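Local coordinates for Sodium/calcium exchanger membrane region domain-containing protein (Archaeoglobus fulgidus, PDB 4KPP), which probably exchanges protons for calcium ions across the membrane as an H+/Ca2+ antiporter of the sodium/calcium exchanger family, at residues L76-V81 with V283-L288; F121-T126 with Y264-F269; F345-V350 with A365-L370. All blocks are in the same frame, centred on the assembly; numbering follows the deposited sequence.

Contact 1 of 3, residues L76-V81 with V283-L288; sequences LPEYAV and VNQWTL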
loop_
_atom_site.group_PDB
_atom_site.type_symbol
_atom_site.label_atom_id
_atom_site.label_comp_id
_atom_site.label_asym_id
_atom_site.label_seq_id
_atom_site.Cartn_x
_atom_site.Cartn_y
_atom_site.Cartn_z
ATOM N N LEU A 76 3.619 -5.357 -2.734
ATOM C CA LEU A 76 5.020 -5.750 -2.614
ATOM C C LEU A 76 6.008 -4.791 -3.309
ATOM O O LEU A 76 7.086 -4.538 -2.770
ATOM C CB LEU A 76 5.217 -7.188 -3.106
ATOM C CG LEU A 76 5.996 -8.130 -2.187
ATOM C CD1 LEU A 76 5.477 -8.049 -0.757
ATOM C CD2 LEU A 76 5.922 -9.564 -2.704
ATOM N N PRO A 77 5.659 -4.268 -4.505
ATOM C CA PRO A 77 6.576 -3.293 -5.107
ATOM C C PRO A 77 6.843 -2.080 -4.215
ATOM O O PRO A 77 7.940 -1.523 -4.255
ATOM C CB PRO A 77 5.830 -2.857 -6.368
ATOM C CG PRO A 77 5.030 -4.038 -6.747
ATOM C CD PRO A 77 4.604 -4.669 -5.456
ATOM N N GLU A 78 5.862 -1.681 -3.416
ATOM C CA GLU A 78 6.063 -0.552 -2.519
ATOM C C GLU A 78 7.065 -0.898 -1.420
ATOM O O GLU A 78 7.915 -0.081 -1.062
ATOM C CB GLU A 78 4.740 -0.079 -1.914
ATOM C CG GLU A 78 4.903 0.897 -0.750
ATOM C CD GLU A 78 5.719 2.137 -1.110
ATOM O OE1 GLU A 78 6.326 2.737 -0.195
ATOM O OE2 GLU A 78 5.748 2.524 -2.297
ATOM N N TYR A 79 6.963 -2.112 -0.889
ATOM C CA TYR A 79 7.897 -2.561 0.135
ATOM C C TYR A 79 9.306 -2.688 -0.425
ATOM O O TYR A 79 10.283 -2.394 0.263
ATOM C CB TYR A 79 7.440 -3.887 0.752
ATOM C CG TYR A 79 6.332 -3.717 1.761
ATOM C CD1 TYR A 79 5.030 -3.458 1.351
ATOM C CD2 TYR A 79 6.588 -3.806 3.123
ATOM C CE1 TYR A 79 4.015 -3.292 2.270
ATOM C CE2 TYR A 79 5.578 -3.645 4.050
ATOM C CZ TYR A 79 4.294 -3.389 3.618
ATOM O OH TYR A 79 3.281 -3.224 4.533
ATOM N N ALA A 80 9.406 -3.114 -1.679
ATOM C CA ALA A 80 10.705 -3.322 -2.307
ATOM C C ALA A 80 11.388 -2.003 -2.653
ATOM O O ALA A 80 12.589 -1.848 -2.439
ATOM C CB ALA A 80 10.563 -4.191 -3.542
ATOM N N VAL A 81 10.619 -1.058 -3.186
ATOM C CA VAL A 81 11.149 0.263 -3.518
ATOM C C VAL A 81 11.501 1.053 -2.259
ATOM O O VAL A 81 12.589 1.623 -2.159
ATOM C CB VAL A 81 10.160 1.077 -4.384
ATOM C CG1 VAL A 81 10.629 2.523 -4.522
ATOM C CG2 VAL A 81 9.993 0.432 -5.754
ATOM N N VAL A 283 -3.718 -0.416 6.083
ATOM C CA VAL A 283 -3.282 -0.949 7.372
ATOM C C VAL A 283 -1.821 -1.401 7.349
ATOM O O VAL A 283 -1.029 -0.965 8.186
ATOM C CB VAL A 283 -4.185 -2.112 7.864
ATOM C CG1 VAL A 283 -3.672 -2.670 9.188
ATOM C CG2 VAL A 283 -5.620 -1.645 8.007
ATOM N N ASN A 284 -1.453 -2.260 6.398
ATOM C CA ASN A 284 -0.071 -2.751 6.359
ATOM C C ASN A 284 0.947 -1.661 6.024
ATOM O O ASN A 284 2.049 -1.639 6.578
ATOM C CB ASN A 284 0.100 -3.988 5.455
ATOM C CG ASN A 284 0.103 -3.654 3.973
ATOM O OD1 ASN A 284 1.068 -3.098 3.450
ATOM N ND2 ASN A 284 -0.966 -4.030 3.281
ATOM N N GLN A 285 0.570 -0.747 5.136
ATOM C CA GLN A 285 1.472 0.334 4.754
ATOM C C GLN A 285 1.642 1.353 5.879
ATOM O O GLN A 285 2.613 2.111 5.905
ATOM C CB GLN A 285 1.012 1.002 3.455
ATOM C CG GLN A 285 1.148 0.086 2.243
ATOM C CD GLN A 285 0.733 0.742 0.944
ATOM O OE1 GLN A 285 1.449 1.585 0.407
ATOM N NE2 GLN A 285 -0.427 0.352 0.427
ATOM N N TRP A 286 0.702 1.349 6.816
ATOM C CA TRP A 286 0.730 2.287 7.930
ATOM C C TRP A 286 1.162 1.573 9.210
ATOM O O TRP A 286 1.099 2.137 10.300
ATOM C CB TRP A 286 -0.645 2.946 8.088
ATOM C CG TRP A 286 -0.695 4.163 8.966
ATOM C CD1 TRP A 286 -1.611 4.421 9.946
ATOM C CD2 TRP A 286 0.191 5.294 8.939
ATOM N NE1 TRP A 286 -1.350 5.634 10.532
ATOM C CE2 TRP A 286 -0.250 6.191 9.935
ATOM C CE3 TRP A 286 1.313 5.634 8.176
ATOM C CZ2 TRP A 286 0.391 7.402 10.185
ATOM C CZ3 TRP A 286 1.947 6.838 8.429
ATOM C CH2 TRP A 286 1.484 7.707 9.423
ATOM N N THR A 287 1.606 0.327 9.060
ATOM C CA THR A 287 2.125 -0.463 10.177
ATOM C C THR A 287 3.406 -1.207 9.794
ATOM O O THR A 287 4.506 -0.784 10.148
ATOM C CB THR A 287 1.087 -1.483 10.713
ATOM O OG1 THR A 287 0.598 -2.297 9.637
ATOM C CG2 THR A 287 -0.086 -0.765 11.381
ATOM N N LEU A 288 3.248 -2.310 9.065
ATOM C CA LEU A 288 4.376 -3.145 8.650
ATOM C C LEU A 288 5.433 -2.374 7.857
ATOM O O LEU A 288 6.633 -2.591 8.036
ATOM C CB LEU A 288 3.885 -4.348 7.836
ATOM C CG LEU A 288 4.966 -5.342 7.395
ATOM C CD1 LEU A 288 5.545 -6.098 8.588
ATOM C CD2 LEU A 288 4.429 -6.308 6.350
#
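Tyr79 spans the gap between the two segments and gives its phenol hydrogen to the side-chain oxygen of Asn284, a very short hydrogen bond of 2.5 Å from OH to OD1. The acceptor lies at the edge of the ring and in its plane, close enough to sit 3.2 Å from Tyr79 CE1 as well. In Asn284, chi1 of 76° sets CG between the backbone N and the carbonyl carbon, and chi2 of 73° then turns OD1 to the phenol. The same Tyr79 OH also lies 2.9 Å from the backbone Asn284 O. On the CE2 side of the ring, Leu288 runs across at about a right angle and places CD2 3.7 Å from Tyr79 CE2. A looser touch, Glu78 CG to Gln285 OE1 at 3.7 Å, lies beside it. The contact joins the two halves of the exchanger fold at the start of helix 76-91, where Pro77 and Glu78 match the Pro-Glu signature of the family's alpha-repeats. One step out, Gln285 NE2 is bonded to Ser281 and Glu255, and its backbone oxygen receives Asn108. Just past the end of helix 271-285, Thr287 OG1 bonds to Val283 O at 2.6 Å, from the opposite face of that carbonyl to Trp286 N. Tyr173 of helix 163-182 packs against Asn284, Thr287 and Leu288.

Contact 2 of 3, residues F121-T126 with Y264-F269; sequences FIAFRT and YFVRRF
Val266 points into helix 96-127 and meets it with a single methyl, CG1, set among Ile122, Ala123 and Thr126. This branch lies anti to the backbone N of Val266 (chi1 167°), and its nearest partner is backbone: the methyl rests over Ala123 CA at 3.7 Å, with Ala123 CB beside it at 4.0 Å. Ile122 rises on one flank, crossing the valine at a slant, with its CG2 4.2 Å from Val266 CG1. Thr126, one turn further on, slants across it too and brings OG1 to 3.9 Å from the same methyl, so that the hydroxyl oxygen meets carbon here. That oxygen is turned back along its own helix toward Ile122 O; the separation modelled there is too short to carry weight. The small side chain of Ala123 is consistent with the close backbones: Ala123 CA and Val266 CA are 6.1 Å apart. Helix 242-267 ends beside this site in a Schellman motif, with Phe269 at positive phi as its C-prime residue and Phe269 N bonded to Val266 O at 2.8 Å. Past this helix end the Phe269 ring comes near the end of helix 96-127, where CE1 lies a loose 4.4 Å from Thr126 O. Thr126 turns its other branch, CG2, to the backbone of Arg267. Ala123 also touches Val132 of strand 131-133 and Val271 of helix 271-285, and Ser274 of the latter touches Val266; the bound calcium ion lies about 14 Å from the Ala123 side chain.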
loop_
_atom_site.group_PDB
_atom_site.type_symbol
_atom_site.label_atom_id
_atom_site.label_comp_id
_atom_site.label_asym_id
_atom_site.label_seq_id
_atom_site.Cartn_x
_atom_site.Cartn_y
_atom_site.Cartn_z
ATOM N N PHE A 121 -15.366 7.139 -6.376
ATOM C CA PHE A 121 -16.003 7.903 -7.454
ATOM C C PHE A 121 -16.460 7.021 -8.612
ATOM O O PHE A 121 -17.546 7.213 -9.158
ATOM C CB PHE A 121 -15.068 8.996 -7.977
ATOM C CG PHE A 121 -15.074 10.245 -7.146
ATOM C CD1 PHE A 121 -16.248 10.711 -6.578
ATOM C CD2 PHE A 121 -13.901 10.953 -6.929
ATOM C CE1 PHE A 121 -16.256 11.863 -5.810
ATOM C CE2 PHE A 121 -13.901 12.105 -6.162
ATOM C CZ PHE A 121 -15.080 12.560 -5.602
ATOM N N ILE A 122 -15.623 6.060 -8.990
ATOM C CA ILE A 122 -15.961 5.136 -10.064
ATOM C C ILE A 122 -17.127 4.251 -9.641
ATOM O O ILE A 122 -18.022 3.963 -10.436
ATOM C CB ILE A 122 -14.750 4.272 -10.461
ATOM C CG1 ILE A 122 -13.639 5.161 -11.026
ATOM C CG2 ILE A 122 -15.152 3.207 -11.473
ATOM C CD1 ILE A 122 -12.415 4.398 -11.471
ATOM N N ALA A 123 -17.115 3.840 -8.376
ATOM C CA ALA A 123 -18.201 3.047 -7.813
ATOM C C ALA A 123 -19.515 3.827 -7.833
ATOM O O ALA A 123 -20.585 3.253 -8.038
ATOM C CB ALA A 123 -17.861 2.606 -6.398
ATOM N N PHE A 124 -19.423 5.136 -7.622
ATOM C CA PHE A 124 -20.597 5.999 -7.666
ATOM C C PHE A 124 -21.263 5.976 -9.038
ATOM O O PHE A 124 -22.479 5.849 -9.141
ATOM C CB PHE A 124 -20.222 7.432 -7.291
ATOM C CG PHE A 124 -19.839 7.598 -5.849
ATOM C CD1 PHE A 124 -20.372 6.767 -4.877
ATOM C CD2 PHE A 124 -18.944 8.582 -5.465
ATOM C CE1 PHE A 124 -20.023 6.916 -3.546
ATOM C CE2 PHE A 124 -18.590 8.734 -4.136
ATOM C CZ PHE A 124 -19.130 7.900 -3.176
ATOM N N ARG A 125 -20.456 6.096 -10.086
ATOM C CA ARG A 125 -20.976 6.125 -11.447
ATOM C C ARG A 125 -21.417 4.740 -11.903
ATOM O O ARG A 125 -22.325 4.607 -12.724
ATOM C CB ARG A 125 -19.928 6.687 -12.410
ATOM N N THR A 126 -20.773 3.710 -11.363
ATOM C CA THR A 126 -21.062 2.336 -11.757
ATOM C C THR A 126 -22.368 1.849 -11.133
ATOM O O THR A 126 -23.187 1.214 -11.798
ATOM C CB THR A 126 -19.916 1.386 -11.367
ATOM O OG1 THR A 126 -18.659 2.040 -11.586
ATOM C CG2 THR A 126 -19.974 0.108 -12.195
ATOM N N TYR A 264 -11.191 -2.976 -11.467
ATOM C CA TYR A 264 -11.738 -4.146 -12.148
ATOM C C TYR A 264 -12.861 -4.784 -11.337
ATOM O O TYR A 264 -13.910 -5.134 -11.880
ATOM C CB TYR A 264 -10.631 -5.171 -12.418
ATOM C CG TYR A 264 -11.127 -6.531 -12.863
ATOM C CD1 TYR A 264 -11.466 -6.771 -14.190
ATOM C CD2 TYR A 264 -11.244 -7.580 -11.958
ATOM C CE1 TYR A 264 -11.917 -8.013 -14.600
ATOM C CE2 TYR A 264 -11.694 -8.826 -12.359
ATOM C CZ TYR A 264 -12.028 -9.037 -13.681
ATOM O OH TYR A 264 -12.475 -10.277 -14.081
ATOM N N PHE A 265 -12.632 -4.926 -10.034
ATOM C CA PHE A 265 -13.611 -5.531 -9.139
ATOM C C PHE A 265 -14.833 -4.642 -8.922
ATOM O O PHE A 265 -15.920 -5.137 -8.632
ATOM C CB PHE A 265 -12.966 -5.884 -7.798
ATOM C CG PHE A 265 -12.295 -7.228 -7.785
ATOM C CD1 PHE A 265 -12.821 -8.287 -8.510
ATOM C CD2 PHE A 265 -11.136 -7.434 -7.052
ATOM C CE1 PHE A 265 -12.204 -9.529 -8.500
ATOM C CE2 PHE A 265 -10.515 -8.671 -7.039
ATOM C CZ PHE A 265 -11.049 -9.719 -7.763
ATOM N N VAL A 266 -14.654 -3.331 -9.058
ATOM C CA VAL A 266 -15.776 -2.404 -8.963
ATOM C C VAL A 266 -16.733 -2.587 -10.139
ATOM O O VAL A 266 -17.943 -2.693 -9.953
ATOM C CB VAL A 266 -15.302 -0.937 -8.901
ATOM C CG1 VAL A 266 -16.466 0.015 -9.132
ATOM C CG2 VAL A 266 -14.636 -0.653 -7.565
ATOM N N ARG A 267 -16.183 -2.639 -11.346
ATOM C CA ARG A 267 -16.994 -2.801 -12.548
ATOM C C ARG A 267 -17.689 -4.164 -12.605
ATOM O O ARG A 267 -18.688 -4.330 -13.306
ATOM C CB ARG A 267 -16.151 -2.576 -13.807
ATOM C CG ARG A 267 -15.613 -1.161 -13.963
ATOM C CD ARG A 267 -14.996 -0.972 -15.343
ATOM N NE ARG A 267 -14.363 0.336 -15.497
ATOM C CZ ARG A 267 -13.783 0.760 -16.617
ATOM N NH1 ARG A 267 -13.756 -0.019 -17.690
ATOM N NH2 ARG A 267 -13.232 1.965 -16.664
ATOM N N ARG A 268 -17.159 -5.134 -11.867
ATOM C CA ARG A 268 -17.798 -6.439 -11.748
ATOM C C ARG A 268 -18.740 -6.466 -10.545
ATOM O O ARG A 268 -19.124 -7.536 -10.069
ATOM C CB ARG A 268 -16.751 -7.550 -11.637
ATOM C CG ARG A 268 -15.928 -7.758 -12.898
ATOM N N PHE A 269 -19.093 -5.276 -10.062
ATOM C CA PHE A 269 -20.055 -5.105 -8.971
ATOM C C PHE A 269 -19.606 -5.724 -7.646
ATOM O O PHE A 269 -20.414 -6.285 -6.905
ATOM C CB PHE A 269 -21.439 -5.625 -9.379
ATOM C CG PHE A 269 -22.002 -4.947 -10.596
ATOM C CD1 PHE A 269 -22.806 -3.829 -10.469
ATOM C CD2 PHE A 269 -21.719 -5.422 -11.863
ATOM C CE1 PHE A 269 -23.322 -3.200 -11.582
ATOM C CE2 PHE A 269 -22.231 -4.797 -12.983
ATOM C CZ PHE A 269 -23.035 -3.685 -12.843
#

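Contact 3 of 3, residues F345-V350 with A365-L370; sequences FLLFIV and AIYIIL
Leu347 is the bump of this contact, and the hollow that receives it is lined by Ile366, Tyr367 and Leu370. Its second torsion is extended (chi2 174°), which carries CD1 outward to face Leu370 tip to tip, 3.9 Å from Leu370 CD1. The other branch drops toward Ile366, with Leu347 CD2 4.1 Å from Ile366 CG2. Tyr367 closes the hollow on the remaining flank. It slides past Leu347 in the opposite direction, each side chain reaching toward the other's backbone, and its CE1 lies 3.7 Å from Leu347 CD1. The phenol oxygen goes deepest, ending 3.6 Å from Leu347 CB and beside the peptide that leads into Phe348. Segments 345-350 and 365-370 run antiparallel as the arms of a helical hairpin, with axes 11.8 Å apart and 160° between their directions, and the interlocking leucine and tyrosine bridge that wide spacing. An alanine in place of Tyr367 would probably leave Leu347 CB and CD1 without their aromatic flank and open a gap between the two helices. Leu370 lies on the surface, about 12 Å by its side chain from the bound calcium ion. Further in, helix 311-331 backs the hairpin, setting Leu319, Ala322 and Gln323 against Tyr367 and Phe326 against Leu370, while Phe348 turns to Trp248 and to Arg109 and Ile114 of helix 96-127.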
loop_
_atom_site.group_PDB
_atom_site.type_symbol
_atom_site.label_atom_id
_atom_site.label_comp_id
_atom_site.label_asym_id
_atom_site.label_seq_id
_atom_site.Cartn_x
_atom_site.Cartn_y
_atom_site.Cartn_z
ATOM N N PHE A 345 -10.012 13.735 -1.624
ATOM C CA PHE A 345 -9.331 14.112 -2.858
ATOM C C PHE A 345 -8.787 15.539 -2.808
ATOM O O PHE A 345 -7.594 15.761 -3.014
ATOM C CB PHE A 345 -10.260 13.947 -4.060
ATOM C CG PHE A 345 -9.620 14.312 -5.372
ATOM C CD1 PHE A 345 -8.768 13.425 -6.010
ATOM C CD2 PHE A 345 -9.874 15.539 -5.965
ATOM C CE1 PHE A 345 -8.177 13.756 -7.216
ATOM C CE2 PHE A 345 -9.287 15.875 -7.169
ATOM C CZ PHE A 345 -8.438 14.982 -7.796
ATOM N N LEU A 346 -9.667 16.497 -2.533
ATOM C CA LEU A 346 -9.293 17.911 -2.511
ATOM C C LEU A 346 -8.198 18.233 -1.496
ATOM O O LEU A 346 -7.200 18.867 -1.835
ATOM C CB LEU A 346 -10.520 18.792 -2.258
ATOM C CG LEU A 346 -11.607 18.752 -3.337
ATOM C CD1 LEU A 346 -12.759 19.680 -2.979
ATOM C CD2 LEU A 346 -11.026 19.103 -4.699
ATOM N N LEU A 347 -8.383 17.793 -0.256
ATOM C CA LEU A 347 -7.413 18.064 0.801
ATOM C C LEU A 347 -6.031 17.494 0.478
ATOM O O LEU A 347 -5.013 18.014 0.938
ATOM C CB LEU A 347 -7.917 17.532 2.143
ATOM C CG LEU A 347 -9.066 18.323 2.771
ATOM C CD1 LEU A 347 -9.584 17.634 4.024
ATOM C CD2 LEU A 347 -8.621 19.742 3.085
ATOM N N PHE A 348 -6.006 16.429 -0.318
ATOM C CA PHE A 348 -4.753 15.830 -0.762
ATOM C C PHE A 348 -4.073 16.679 -1.831
ATOM O O PHE A 348 -2.938 17.121 -1.652
ATOM C CB PHE A 348 -4.986 14.411 -1.292
ATOM C CG PHE A 348 -3.771 13.800 -1.932
ATOM C CD1 PHE A 348 -2.771 13.233 -1.155
ATOM C CD2 PHE A 348 -3.625 13.796 -3.315
ATOM C CE1 PHE A 348 -1.650 12.677 -1.743
ATOM C CE2 PHE A 348 -2.506 13.238 -3.908
ATOM C CZ PHE A 348 -1.517 12.678 -3.121
ATOM N N ILE A 349 -4.770 16.904 -2.942
ATOM C CA ILE A 349 -4.185 17.607 -4.084
ATOM C C ILE A 349 -3.854 19.070 -3.796
ATOM O O ILE A 349 -2.945 19.632 -4.402
ATOM C CB ILE A 349 -5.072 17.503 -5.351
ATOM C CG1 ILE A 349 -6.507 17.949 -5.055
ATOM C CG2 ILE A 349 -5.043 16.084 -5.906
ATOM C CD1 ILE A 349 -6.803 19.391 -5.426
ATOM N N VAL A 350 -4.593 19.683 -2.877
ATOM C CA VAL A 350 -4.315 21.060 -2.482
ATOM C C VAL A 350 -2.917 21.169 -1.879
ATOM O O VAL A 350 -2.166 22.094 -2.194
ATOM C CB VAL A 350 -5.373 21.599 -1.490
ATOM C CG1 VAL A 350 -4.830 22.787 -0.714
ATOM C CG2 VAL A 350 -6.649 21.980 -2.228
ATOM N N ALA A 365 -3.760 20.600 10.449
ATOM C CA ALA A 365 -4.743 21.146 11.381
ATOM C C ALA A 365 -6.170 20.873 10.917
ATOM O O ALA A 365 -7.032 20.506 11.715
ATOM C CB ALA A 365 -4.524 22.642 11.571
ATOM N N ILE A 366 -6.415 21.044 9.621
ATOM C CA ILE A 366 -7.745 20.829 9.060
ATOM C C ILE A 366 -8.189 19.367 9.173
ATOM O O ILE A 366 -9.318 19.088 9.578
ATOM C CB ILE A 366 -7.827 21.319 7.594
ATOM C CG1 ILE A 366 -7.627 22.836 7.538
ATOM C CG2 ILE A 366 -9.162 20.944 6.972
ATOM C CD1 ILE A 366 -7.788 23.436 6.159
ATOM N N TYR A 367 -7.297 18.443 8.824
ATOM C CA TYR A 367 -7.558 17.014 8.978
ATOM C C TYR A 367 -7.993 16.693 10.402
ATOM O O TYR A 367 -9.016 16.050 10.622
ATOM C CB TYR A 367 -6.302 16.207 8.660
ATOM C CG TYR A 367 -6.066 15.932 7.192
ATOM C CD1 TYR A 367 -7.117 15.625 6.338
ATOM C CD2 TYR A 367 -4.784 15.967 6.666
ATOM C CE1 TYR A 367 -6.895 15.363 4.997
ATOM C CE2 TYR A 367 -4.551 15.708 5.334
ATOM C CZ TYR A 367 -5.608 15.408 4.501
ATOM O OH TYR A 367 -5.363 15.153 3.172
ATOM N N ILE A 368 -7.200 17.153 11.364
ATOM C CA ILE A 368 -7.448 16.879 12.771
ATOM C C ILE A 368 -8.735 17.533 13.259
ATOM O O ILE A 368 -9.555 16.892 13.917
ATOM C CB ILE A 368 -6.270 17.348 13.646
ATOM C CG1 ILE A 368 -5.002 16.566 13.291
ATOM C CG2 ILE A 368 -6.600 17.186 15.122
ATOM C CD1 ILE A 368 -3.764 17.030 14.039
ATOM N N ILE A 369 -8.912 18.808 12.931
ATOM C CA ILE A 369 -10.078 19.550 13.396
ATOM C C ILE A 369 -11.370 19.027 12.762
ATOM O O ILE A 369 -12.406 18.986 13.414
ATOM C CB ILE A 369 -9.903 21.073 13.191
ATOM C CG1 ILE A 369 -8.784 21.593 14.098
ATOM C CG2 ILE A 369 -11.193 21.819 13.485
ATOM C CD1 ILE A 369 -8.479 23.058 13.922
ATOM N N LEU A 370 -11.298 18.602 11.502
ATOM C CA LEU A 370 -12.438 17.951 10.850
ATOM C C LEU A 370 -12.777 16.617 11.508
ATOM O O LEU A 370 -13.940 16.221 11.564
ATOM C CB LEU A 370 -12.163 17.716 9.362
ATOM C CG LEU A 370 -12.310 18.894 8.398
ATOM C CD1 LEU A 370 -11.935 18.461 6.989
ATOM C CD2 LEU A 370 -13.725 19.438 8.430
#

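In the fold
Burial and chemistry change together across this chain. Contact 1, with its centre about 5 Å from that of the chain, is the core contact and the one of the three in which a polar bond joins the two segments. Contacts 2 and 3, both centred about 20 Å out and only partly buried, rely on apolar fit: a valine methyl over an alanine in one, a leucine between side chains in the other. Contacts 1 and 2 each tie the first half of the exchanger to the second, using helices consecutive in the chain on both sides, whereas contact 3 joins near neighbours in sequence. Contacts 2 and 3 approach to about 5 Å between nearest atoms without touching.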